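Local structure of hypothetical protein (Bacteroides eggerthii, 4JGL) at residues K103-M106 and K107-P110; E143-Y146 and K147-L151; R156-E159 and F160-V164. The protein is of unknown function but adopts a streptavidin-like fold carrying two extra alpha helices, and binds calcium in the crystal. All coordinates share one frame; numbering follows the deposited sequence. Where two conformers were deposited one is given.

Contact 1 of 3, residues K103-M106 and K107-P110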
loop_
_atom_site.group_PDB
_atom_site.type_symbol
_atom_site.label_atom_id
_atom_site.label_comp_id
_atom_site.label_asym_id
_atom_site.label_seq_id
_atom_site.Cartn_x
_atom_site.Cartn_y
_atom_site.Cartn_z
ATOM N N LYS A 103 16.194 -1.446 2.493
ATOM C CA LYS A 103 15.924 -2.210 1.283
ATOM C C LYS A 103 15.165 -3.465 1.673
ATOM O O LYS A 103 15.599 -4.163 2.587
ATOM C CB LYS A 103 17.245 -2.604 0.609
ATOM C CG LYS A 103 17.047 -3.251 -0.728
ATOM C CD LYS A 103 18.373 -3.449 -1.467
ATOM C CE LYS A 103 18.123 -3.947 -2.881
ATOM N NZ LYS A 103 17.331 -5.218 -2.896
ATOM N N SER A 104 14.070 -3.770 0.987
ATOM C CA SER A 104 13.312 -4.977 1.221
ATOM C C SER A 104 14.019 -6.160 0.584
ATOM O O SER A 104 14.600 -6.045 -0.496
ATOM C CB SER A 104 11.920 -4.881 0.600
ATOM O OG SER A 104 11.183 -3.800 1.129
ATOM N N SER A 105 13.938 -7.297 1.241
ATOM C CA SER A 105 14.442 -8.540 0.680
ATOM C C SER A 105 13.375 -9.203 -0.162
ATOM O O SER A 105 12.212 -9.285 0.236
ATOM C CB SER A 105 14.796 -9.470 1.822
ATOM O OG SER A 105 14.904 -10.820 1.373
HETATM N N MSE A 106 13.771 -9.713 -1.325
HETATM C CA MSE A 106 12.887 -10.511 -2.150
HETATM C C MSE A 106 12.425 -11.813 -1.486
HETATM O O MSE A 106 11.376 -12.379 -1.825
HETATM C CB MSE A 106 13.650 -10.871 -3.432
HETATM C CG MSE A 106 13.881 -9.719 -4.341
HETATM SE SE MSE A 106 12.298 -8.985 -5.046
HETATM C CE MSE A 106 11.568 -10.538 -6.019
ATOM N N LYS A 107 13.243 -12.324 -0.575
ATOM C CA LYS A 107 12.948 -13.560 0.124
ATOM C C LYS A 107 12.013 -13.333 1.317
ATOM O O LYS A 107 11.280 -14.230 1.712
ATOM C CB LYS A 107 14.252 -14.177 0.618
ATOM C CG LYS A 107 15.225 -14.572 -0.519
ATOM C CD LYS A 107 16.607 -14.998 0.001
ATOM C CE LYS A 107 17.503 -15.542 -1.151
ATOM N NZ LYS A 107 18.042 -14.431 -1.985
ATOM N N ASN A 108 12.082 -12.164 1.930
ATOM C CA ASN A 108 11.456 -11.959 3.242
ATOM C C ASN A 108 10.284 -10.984 3.268
ATOM O O ASN A 108 9.622 -10.872 4.284
ATOM C CB ASN A 108 12.520 -11.544 4.245
ATOM C CG ASN A 108 13.548 -12.644 4.473
ATOM O OD1 ASN A 108 13.216 -13.807 4.384
ATOM N ND2 ASN A 108 14.776 -12.268 4.747
ATOM N N THR A 109 10.071 -10.253 2.188
ATOM C CA THR A 109 8.885 -9.418 1.996
ATOM C C THR A 109 8.037 -10.051 0.898
ATOM O O THR A 109 8.571 -10.340 -0.167
ATOM C CB THR A 109 9.268 -7.992 1.589
ATOM O OG1 THR A 109 9.930 -7.370 2.698
ATOM C CG2 THR A 109 8.036 -7.144 1.241
ATOM N N PRO A 110 6.726 -10.248 1.130
ATOM C CA PRO A 110 5.928 -10.905 0.102
ATOM C C PRO A 110 5.744 -10.051 -1.148
ATOM O O PRO A 110 5.629 -8.821 -1.052
ATOM C CB PRO A 110 4.563 -11.106 0.790
ATOM C CG PRO A 110 4.513 -10.210 1.907
ATOM C CD PRO A 110 5.947 -9.993 2.354
HETATM O O HOH W 1 10.000 -4.719 3.383
HETATM O O HOH W 2 8.864 -11.538 -2.626
#

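Contact 2 of 3, residues E143-Y146 and K147-L151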
loop_
_atom_site.group_PDB
_atom_site.type_symbol
_atom_site.label_atom_id
_atom_site.label_comp_id
_atom_site.label_asym_id
_atom_site.label_seq_id
_atom_site.Cartn_x
_atom_site.Cartn_y
_atom_site.Cartn_z
ATOM N N GLU A 143 -10.567 8.184 1.374
ATOM C CA GLU A 143 -9.876 8.517 2.599
ATOM C C GLU A 143 -8.466 7.912 2.651
ATOM O O GLU A 143 -7.553 8.533 3.183
ATOM C CB GLU A 143 -10.732 8.151 3.815
ATOM C CG GLU A 143 -11.958 9.062 3.943
ATOM C CD GLU A 143 -12.920 8.688 5.032
ATOM O OE1 GLU A 143 -12.944 7.526 5.461
ATOM O OE2 GLU A 143 -13.695 9.580 5.400
ATOM N N ALA A 144 -8.274 6.729 2.077
ATOM C CA ALA A 144 -6.952 6.154 2.024
ATOM C C ALA A 144 -6.030 7.018 1.172
ATOM O O ALA A 144 -4.861 7.221 1.486
ATOM C CB ALA A 144 -7.030 4.704 1.458
ATOM N N ARG A 145 -6.550 7.508 0.044
ATOM C CA ARG A 145 -5.798 8.423 -0.794
ATOM C C ARG A 145 -5.428 9.689 -0.021
ATOM O O ARG A 145 -4.302 10.149 -0.072
ATOM C CB ARG A 145 -6.584 8.770 -2.067
ATOM C CG ARG A 145 -5.843 9.738 -2.962
ATOM C CD ARG A 145 -6.498 9.947 -4.304
ATOM N NE ARG A 145 -7.790 10.611 -4.234
ATOM C CZ ARG A 145 -7.972 11.930 -4.185
ATOM N NH1 ARG A 145 -6.948 12.781 -4.101
ATOM N NH2 ARG A 145 -9.204 12.410 -4.224
ATOM N N TYR A 146 -6.391 10.272 0.675
ATOM C CA TYR A 146 -6.122 11.482 1.440
ATOM C C TYR A 146 -5.017 11.257 2.461
ATOM O O TYR A 146 -4.180 12.141 2.694
ATOM C CB TYR A 146 -7.341 12.018 2.167
ATOM C CG TYR A 146 -8.583 12.233 1.368
ATOM C CD1 TYR A 146 -8.551 12.564 0.018
ATOM C CD2 TYR A 146 -9.811 12.125 1.977
ATOM C CE1 TYR A 146 -9.748 12.742 -0.688
ATOM C CE2 TYR A 146 -10.968 12.304 1.298
ATOM C CZ TYR A 146 -10.946 12.621 -0.028
ATOM O OH TYR A 146 -12.154 12.786 -0.695
ATOM N N LYS A 147 -5.010 10.085 3.086
ATOM C CA LYS A 147 -4.029 9.760 4.119
ATOM C C LYS A 147 -2.622 9.755 3.542
ATOM O O LYS A 147 -1.703 10.350 4.098
ATOM C CB LYS A 147 -4.377 8.427 4.770
ATOM C CG LYS A 147 -3.539 8.062 5.966
ATOM C CD LYS A 147 -3.983 6.698 6.503
ATOM C CE LYS A 147 -3.369 6.346 7.838
ATOM N NZ LYS A 147 -3.837 7.193 8.962
ATOM N N PHE A 148 -2.426 9.084 2.420
ATOM C CA PHE A 148 -1.125 9.086 1.785
ATOM C C PHE A 148 -0.707 10.494 1.336
ATOM O O PHE A 148 0.450 10.894 1.507
ATOM C CB PHE A 148 -1.083 8.165 0.553
ATOM C CG PHE A 148 -0.820 6.715 0.875
ATOM C CD1 PHE A 148 0.467 6.267 1.047
ATOM C CD2 PHE A 148 -1.844 5.804 0.961
ATOM C CE1 PHE A 148 0.719 4.931 1.308
ATOM C CE2 PHE A 148 -1.590 4.459 1.247
ATOM C CZ PHE A 148 -0.313 4.030 1.390
ATOM N N GLU A 149 -1.638 11.218 0.728
ATOM C CA GLU A 149 -1.280 12.508 0.151
ATOM C C GLU A 149 -0.958 13.530 1.240
ATOM O O GLU A 149 -0.061 14.364 1.075
ATOM C CB GLU A 149 -2.340 12.947 -0.850
ATOM C CG GLU A 149 -2.283 12.001 -2.054
ATOM C CD GLU A 149 -3.336 12.161 -3.111
ATOM O OE1 GLU A 149 -4.336 12.886 -2.895
ATOM O OE2 GLU A 149 -3.182 11.500 -4.181
ATOM N N ASP A 150 -1.648 13.453 2.362
ATOM C CA ASP A 150 -1.312 14.300 3.509
ATOM C C ASP A 150 0.078 13.976 4.047
ATOM O O ASP A 150 0.855 14.877 4.379
ATOM C CB ASP A 150 -2.347 14.127 4.617
ATOM C CG ASP A 150 -2.027 14.908 5.838
ATOM O OD1 ASP A 150 -2.255 16.129 5.798
ATOM O OD2 ASP A 150 -1.558 14.307 6.833
ATOM N N LEU A 151 0.397 12.689 4.154
ATOM C CA LEU A 151 1.692 12.265 4.620
ATOM C C LEU A 151 2.807 12.758 3.673
ATOM O O LEU A 151 3.820 13.296 4.125
ATOM C CB LEU A 151 1.651 10.750 4.817
ATOM C CG LEU A 151 2.879 10.072 5.365
ATOM C CD1 LEU A 151 3.119 10.482 6.804
ATOM C CD2 LEU A 151 2.733 8.539 5.203
#

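Contact 3 of 3, residues R156-E159 and F160-V164. With EDO (1,2-ethanediol), chain E.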
loop_
_atom_site.group_PDB
_atom_site.type_symbol
_atom_site.label_atom_id
_atom_site.label_comp_id
_atom_site.label_asym_id
_atom_site.label_seq_id
_atom_site.Cartn_x
_atom_site.Cartn_y
_atom_site.Cartn_z
ATOM N N ARG A 156 7.329 17.681 7.697
ATOM C CA ARG A 156 8.277 16.802 8.393
ATOM C C ARG A 156 8.698 15.550 7.607
ATOM O O ARG A 156 9.605 14.804 8.031
ATOM C CB ARG A 156 7.657 16.340 9.706
ATOM C CG ARG A 156 7.212 17.485 10.633
ATOM C CD ARG A 156 6.425 16.947 11.791
ATOM N NE ARG A 156 5.176 16.339 11.343
ATOM C CZ ARG A 156 4.332 15.668 12.116
ATOM N NH1 ARG A 156 4.584 15.483 13.404
ATOM N NH2 ARG A 156 3.221 15.154 11.585
ATOM N N CYS A 157 8.041 15.303 6.471
ATOM C CA CYS A 157 8.198 14.046 5.740
ATOM C C CYS A 157 8.973 14.156 4.451
ATOM O O CYS A 157 8.897 13.278 3.612
ATOM C CB CYS A 157 6.832 13.439 5.446
ATOM S SG CYS A 157 6.045 12.886 6.933
ATOM N N ALA A 158 9.773 15.202 4.305
ATOM C CA ALA A 158 10.599 15.334 3.117
ATOM C C ALA A 158 11.429 14.111 2.786
ATOM O O ALA A 158 11.553 13.732 1.639
ATOM C CB ALA A 158 11.507 16.560 3.238
ATOM N N GLU A 159 11.987 13.456 3.795
ATOM C CA GLU A 159 12.799 12.276 3.559
ATOM C C GLU A 159 11.992 11.197 2.832
ATOM O O GLU A 159 12.499 10.479 1.971
ATOM C CB GLU A 159 13.298 11.760 4.905
ATOM C CG GLU A 159 14.366 10.728 4.845
ATOM C CD GLU A 159 15.037 10.475 6.205
ATOM O OE1 GLU A 159 14.758 11.178 7.208
ATOM O OE2 GLU A 159 15.857 9.544 6.260
ATOM N N PHE A 160 10.716 11.073 3.210
ATOM C CA PHE A 160 9.815 10.121 2.555
ATOM C C PHE A 160 9.394 10.569 1.160
ATOM O O PHE A 160 9.474 9.795 0.219
ATOM C CB PHE A 160 8.603 9.882 3.465
ATOM C CG PHE A 160 7.495 9.046 2.860
ATOM C CD1 PHE A 160 7.738 7.816 2.269
ATOM C CD2 PHE A 160 6.203 9.486 2.932
ATOM C CE1 PHE A 160 6.699 7.047 1.782
ATOM C CE2 PHE A 160 5.172 8.716 2.442
ATOM C CZ PHE A 160 5.428 7.516 1.841
ATOM N N LYS A 161 8.954 11.809 1.047
ATOM C CA LYS A 161 8.548 12.377 -0.236
ATOM C C LYS A 161 9.688 12.275 -1.241
ATOM O O LYS A 161 9.486 11.855 -2.376
ATOM C CB LYS A 161 8.114 13.828 -0.061
ATOM C CG LYS A 161 7.584 14.486 -1.350
ATOM C CD LYS A 161 7.148 15.930 -1.120
ATOM C CE LYS A 161 6.461 16.541 -2.348
ATOM N NZ LYS A 161 7.198 16.277 -3.584
ATOM N N ASN A 162 10.897 12.624 -0.800
ATOM C CA ASN A 162 12.056 12.610 -1.696
ATOM C C ASN A 162 12.426 11.209 -2.132
ATOM O O ASN A 162 12.777 10.983 -3.274
ATOM C CB ASN A 162 13.276 13.281 -1.050
ATOM C CG ASN A 162 13.089 14.779 -0.834
ATOM O OD1 ASN A 162 12.210 15.403 -1.421
ATOM N ND2 ASN A 162 13.915 15.359 0.036
ATOM N N LEU A 163 12.349 10.233 -1.224
ATOM C CA LEU A 163 12.580 8.852 -1.618
ATOM C C LEU A 163 11.641 8.411 -2.739
ATOM O O LEU A 163 12.055 7.773 -3.699
ATOM C CB LEU A 163 12.411 7.905 -0.412
ATOM C CG LEU A 163 12.471 6.403 -0.715
ATOM C CD1 LEU A 163 13.842 5.974 -1.229
ATOM C CD2 LEU A 163 12.108 5.618 0.533
ATOM N N VAL A 164 10.360 8.722 -2.587
ATOM C CA VAL A 164 9.376 8.340 -3.579
ATOM C C VAL A 164 9.602 9.111 -4.890
ATOM O O VAL A 164 9.628 8.520 -5.956
ATOM C CB VAL A 164 7.956 8.527 -3.046
ATOM C CG1 VAL A 164 6.913 8.351 -4.167
ATOM C CG2 VAL A 164 7.683 7.508 -1.921
HETATM C C1 EDO E . 4.181 11.828 -4.371
HETATM O O1 EDO E . 3.090 12.555 -4.950
HETATM C C2 EDO E . 4.974 12.797 -3.515
HETATM O O2 EDO E . 5.497 13.834 -4.353
#

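Contact 1 of 3, residues K103-M106 and K107-P110
S105 O is gripped by two backbone N-H groups, T109 N at 3.1 Å, which closes a helix-like turn, and, weakly, N108 N. The hydroxyl serves the same bend: OG receives K107 N at 3.0 Å and, weakly, N108 N at 3.2 Å. Together the two S105 oxygens make an ST-motif in the loop that leaves strand 96-103 on the way to strand 112-116. What makes this possible is the first torsion of S105, which sets OG opposite its own backbone N (chi1 162°) and beside the carbonyl carbon, facing the next amides. The N-H of N108 is thus shared between the two S105 oxygens, each bond bent.

T109 OG1 lies 3.8 Å from S104 CB, and water 1 joins the two hydroxyls. The S104 and T109 side chains also rest on N68 and P83 of the neighbouring strands, tying the turn to the sheet, while P110 O takes a hydrogen bond from Y70 OH. Across the mouth of the turn, water 2 donates to both M106 O and T109 O, at 2.8 Å from each oxygen.

Contact 2 of 3, residues E143-Y146 and K147-L151
From K147 to D150 each backbone N-H reaches the carbonyl four residues back, in the alpha-helical pattern of helix 142-153: K147 N to E143 O is 3.0 Å and D150 N to Y146 O is 2.9 Å. One turn apart on this helix, R145 and E149 form an i to i+4 salt bridge, NH1 to OE1 at 2.9 Å. OE1 is met on its syn side, but the bond is bent (133° at the hydrogen) and the guanidinium and carboxylate planes stand 63° apart. R145 gets there by carrying CG opposite its backbone N and then turning about CG-CD (chi3 66°); its CG lies 3.4 Å from E149 OE2, so the aliphatic part of the chain also lines the carboxylate. Y146 CD1 sits 4.2 Å above the guanidinium plane, over its centre, and R145 NE bonds to an unidentified ligand, probably from the crystallisation liquor.

F148 sets its ring edge at A144 O, with CD2 3.4 Å away, and its ring also meets that of Y47. K147 leads off to Y65 OH and to a cation-pi contact with Y45.

Were R145 replaced by an alanine, E149 OE1 would probably lose its charged mate, while OE2 kept its bond to Y47 OH. With R145 on one oxygen and Y47 on the other, the E149 carboxylate is probably held against rotation, and it ties this flank of helix 142-153 to Y47 of strand 44-49.

Contact 3 of 3, residues R156-E159 and F160-V164
The flat amide of N162 lies against the backbone one turn earlier: A158 O sits over one of its faces, almost directly above CG at 3.1 Å, and A158 CB lies over the same face, 4.2 Å from N162 ND2. No hydrogen bond joins ND2 to A158 O, which lies above the amide instead of in line with an N-H. This is the first turn of helix 158-165, the second of the two helices added to the streptavidin-like fold. The other flat group, the ring of F160, is buried and meets the F152 ring with planes about 35° apart; L151 of helix 142-153 and I67 and V87 of the sheet touch it as well.

C157 occupies the N-cap position, and its carbonyl starts the helical bonding. C157 O takes a nearly straight bond from K161 N at 3.0 Å and a weak one from F160 N. A158 O accepts N162 N at 2.8 Å, so the oxygen that faces the amide is already engaged by N162's own backbone N-H. The next bond, L163 N to E159 O at 3.2 Å, comes in from above the carbonyl plane. It is with CG opposite the backbone N (chi1 173°) that the F160 ring lies among its four neighbours; separately, F160 CB is 4.4 Å from C157 CB. On the sheet side, L163 rests on I69 and I101, and E159 on I99.

K161 runs out from the helix to a salt bridge with D165. Its NZ also donates to O2 of a bound 1,2-ethanediol, probably from the crystallisation liquor, at 3.1 Å.

How the contacts relate
Contacts 2 and 3 belong to consecutive helices and touch directly: L151 O of contact 2 lies 3.3 Å from C157 CB of contact 3, and their centres are about 14 Å apart. Contact 1 stands away from both, its centre about 25 Å from that of contact 2, on the opposite side of the chain's centre, and about 21 Å from that of contact 3. Strand 64-75 nevertheless serves all three, through N68 and Y70 for contact 1, Y65 and I67 for contact 2, and I67 and I69 for contact 3. No active site is known; the calcium site of T117, C120 and S123 follows contact 1 along the chain and includes none of the contact residues.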